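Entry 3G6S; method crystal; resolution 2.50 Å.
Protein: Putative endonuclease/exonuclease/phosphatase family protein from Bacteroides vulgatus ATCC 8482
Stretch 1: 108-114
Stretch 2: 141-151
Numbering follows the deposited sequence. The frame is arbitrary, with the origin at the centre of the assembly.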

# COMPACT_ATOMS: atom_id res chain seq x y z
N MSE A 108 19.40 5.77 2.60
CA MSE A 108 18.41 6.43 3.45
C MSE A 108 18.25 7.87 2.98
O MSE A 108 18.95 8.30 2.06
CB MSE A 108 18.86 6.40 4.91
CG MSE A 108 18.59 5.08 5.61
SE MSE A 108 18.97 5.17 7.51
CE MSE A 108 17.73 6.55 8.01
N GLY A 109 17.33 8.61 3.59
CA GLY A 109 17.14 9.98 3.16
C GLY A 109 16.62 10.95 4.20
O GLY A 109 15.69 10.64 4.94
N TRP A 110 17.23 12.13 4.26
CA TRP A 110 16.80 13.17 5.19
C TRP A 110 16.64 12.69 6.64
O TRP A 110 17.44 11.90 7.13
CB TRP A 110 15.48 13.75 4.68
CG TRP A 110 15.52 14.14 3.24
CD1 TRP A 110 16.13 15.24 2.70
CD2 TRP A 110 14.97 13.41 2.13
NE1 TRP A 110 16.00 15.24 1.33
CE2 TRP A 110 15.29 14.13 0.95
CE3 TRP A 110 14.24 12.22 2.01
CZ2 TRP A 110 14.90 13.70 -0.32
CZ3 TRP A 110 13.86 11.79 0.74
CH2 TRP A 110 14.19 12.53 -0.41
N ASP A 111 15.59 13.17 7.30
CA ASP A 111 15.27 12.83 8.68
C ASP A 111 15.12 11.33 8.92
O ASP A 111 15.10 10.88 10.07
CB ASP A 111 13.97 13.50 9.10
CG ASP A 111 14.06 15.00 9.10
OD1 ASP A 111 14.74 15.55 8.21
OD2 ASP A 111 13.42 15.63 9.97
N ALA A 112 15.00 10.57 7.84
CA ALA A 112 14.81 9.12 7.92
C ALA A 112 15.55 8.42 9.05
O ALA A 112 16.64 8.82 9.46
CB ALA A 112 15.18 8.48 6.58
N VAL A 113 14.92 7.36 9.57
CA VAL A 113 15.50 6.56 10.64
C VAL A 113 15.72 5.14 10.13
O VAL A 113 16.55 4.40 10.66
CB VAL A 113 14.56 6.53 11.87
CG1 VAL A 113 15.00 5.44 12.83
CG2 VAL A 113 14.59 7.87 12.57
N CYS A 114 14.97 4.78 9.09
CA CYS A 114 15.05 3.46 8.45
C CYS A 114 14.94 3.65 6.94
O CYS A 114 14.20 4.52 6.48
CB CYS A 114 13.89 2.57 8.90
SG CYS A 114 13.81 2.21 10.66
N HIS A 141 8.42 6.82 10.14
CA HIS A 141 7.62 7.32 11.25
C HIS A 141 8.30 8.46 12.01
O HIS A 141 7.63 9.29 12.63
CB HIS A 141 7.31 6.19 12.22
CG HIS A 141 8.52 5.47 12.70
ND1 HIS A 141 8.89 5.43 14.03
CD2 HIS A 141 9.46 4.77 12.03
CE1 HIS A 141 10.01 4.73 14.15
NE2 HIS A 141 10.38 4.32 12.95
N VAL A 142 9.63 8.51 11.94
CA VAL A 142 10.37 9.57 12.63
C VAL A 142 10.75 10.76 11.74
O VAL A 142 10.58 11.91 12.14
CB VAL A 142 11.66 9.00 13.27
CG1 VAL A 142 12.44 10.13 13.92
CG2 VAL A 142 11.31 7.94 14.30
N GLY A 143 11.24 10.48 10.53
CA GLY A 143 11.65 11.54 9.63
C GLY A 143 10.57 12.45 9.07
O GLY A 143 9.81 12.05 8.18
N GLU A 144 10.51 13.68 9.57
CA GLU A 144 9.51 14.62 9.08
C GLU A 144 9.82 15.10 7.68
O GLU A 144 9.00 14.98 6.78
CB GLU A 144 9.42 15.83 10.00
CG GLU A 144 8.63 15.59 11.25
CD GLU A 144 7.94 16.84 11.74
OE1 GLU A 144 7.09 17.38 10.99
OE2 GLU A 144 8.24 17.29 12.87
N GLU A 145 11.01 15.66 7.52
CA GLU A 145 11.39 16.17 6.22
C GLU A 145 11.36 15.03 5.22
O GLU A 145 10.88 15.20 4.10
CB GLU A 145 12.79 16.78 6.29
CG GLU A 145 13.19 17.54 5.04
CD GLU A 145 12.08 18.47 4.55
OE1 GLU A 145 11.43 19.13 5.39
OE2 GLU A 145 11.86 18.54 3.32
N ALA A 146 11.84 13.85 5.62
CA ALA A 146 11.85 12.70 4.73
C ALA A 146 10.45 12.42 4.20
O ALA A 146 10.28 12.12 3.02
CB ALA A 146 12.39 11.47 5.45
N ARG A 147 9.46 12.52 5.08
CA ARG A 147 8.09 12.27 4.65
C ARG A 147 7.62 13.27 3.60
O ARG A 147 7.01 12.89 2.60
CB ARG A 147 7.13 12.29 5.84
CG ARG A 147 7.06 10.98 6.58
CD ARG A 147 5.83 10.92 7.45
NE ARG A 147 5.80 11.98 8.46
CZ ARG A 147 6.54 11.99 9.57
NH1 ARG A 147 7.39 11.00 9.82
NH2 ARG A 147 6.42 12.99 10.43
N ARG A 148 7.91 14.55 3.83
CA ARG A 148 7.51 15.58 2.88
C ARG A 148 8.18 15.35 1.53
O ARG A 148 7.56 15.52 0.48
CB ARG A 148 7.87 16.98 3.38
CG ARG A 148 7.56 18.06 2.35
CD ARG A 148 8.16 19.42 2.70
NE ARG A 148 7.35 20.19 3.64
CZ ARG A 148 7.50 21.50 3.84
NH1 ARG A 148 8.42 22.17 3.16
NH2 ARG A 148 6.74 22.15 4.72
N GLN A 149 9.45 14.96 1.57
CA GLN A 149 10.20 14.71 0.34
C GLN A 149 9.72 13.46 -0.37
O GLN A 149 9.64 13.43 -1.60
CB GLN A 149 11.70 14.60 0.63
CG GLN A 149 12.37 15.92 1.00
CD GLN A 149 12.01 17.03 0.02
OE1 GLN A 149 12.10 16.86 -1.20
NE2 GLN A 149 11.61 18.18 0.56
N SER A 150 9.42 12.42 0.40
CA SER A 150 8.95 11.16 -0.17
C SER A 150 7.67 11.37 -0.97
O SER A 150 7.48 10.76 -2.03
CB SER A 150 8.69 10.14 0.95
OG SER A 150 9.91 9.70 1.52
N ALA A 151 6.80 12.24 -0.46
CA ALA A 151 5.54 12.55 -1.11
C ALA A 151 5.77 13.27 -2.44
O ALA A 151 5.22 12.88 -3.47
CB ALA A 151 4.68 13.39 -0.20
O HOH W 1 12.28 14.59 12.50

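A compact turn can seat itself on the first turns of a helix when small residues let the backbones approach, and the contact between residues 108-114 and 141-151 is a worked example. Met108, a selenomethionine, stays out of reach. From Gly109 to Ala112 the chain forms a type II' beta turn, which directs the side chains of Trp110 and Asp111 toward the helix that begins at Glu144.

Trp110 provides the broad apolar surface. Gln149 CB lies over one face of its six-membered ring, 3.3 Å from the centroid, a CH-pi contact, while Trp110 CB packs 3.9 Å from Ala146 CB. Gln149 NE2 meanwhile donates to Glu145 OE2 (2.8 Å), one helical turn back, so its amide nitrogen has a partner within the helix.

Asp111 reaches the helix start, where backbone amides lack helical acceptors. Its OD2 accepts a weak but nearly straight hydrogen bond from Glu145 N (3.4 Å), and a water bridges OD2 to Val142 O. The approach is intimate: Asp111 CB sits 3.1 Å from CA of Gly143, the N-cap residue, where a CB would clash with the turn backbone.

Ala112 points away, yet its CB remains 4.2 Å from Ala146 CB. Val113 closes the contact, its CG2 tightly against Val142 CB at 3.2 Å.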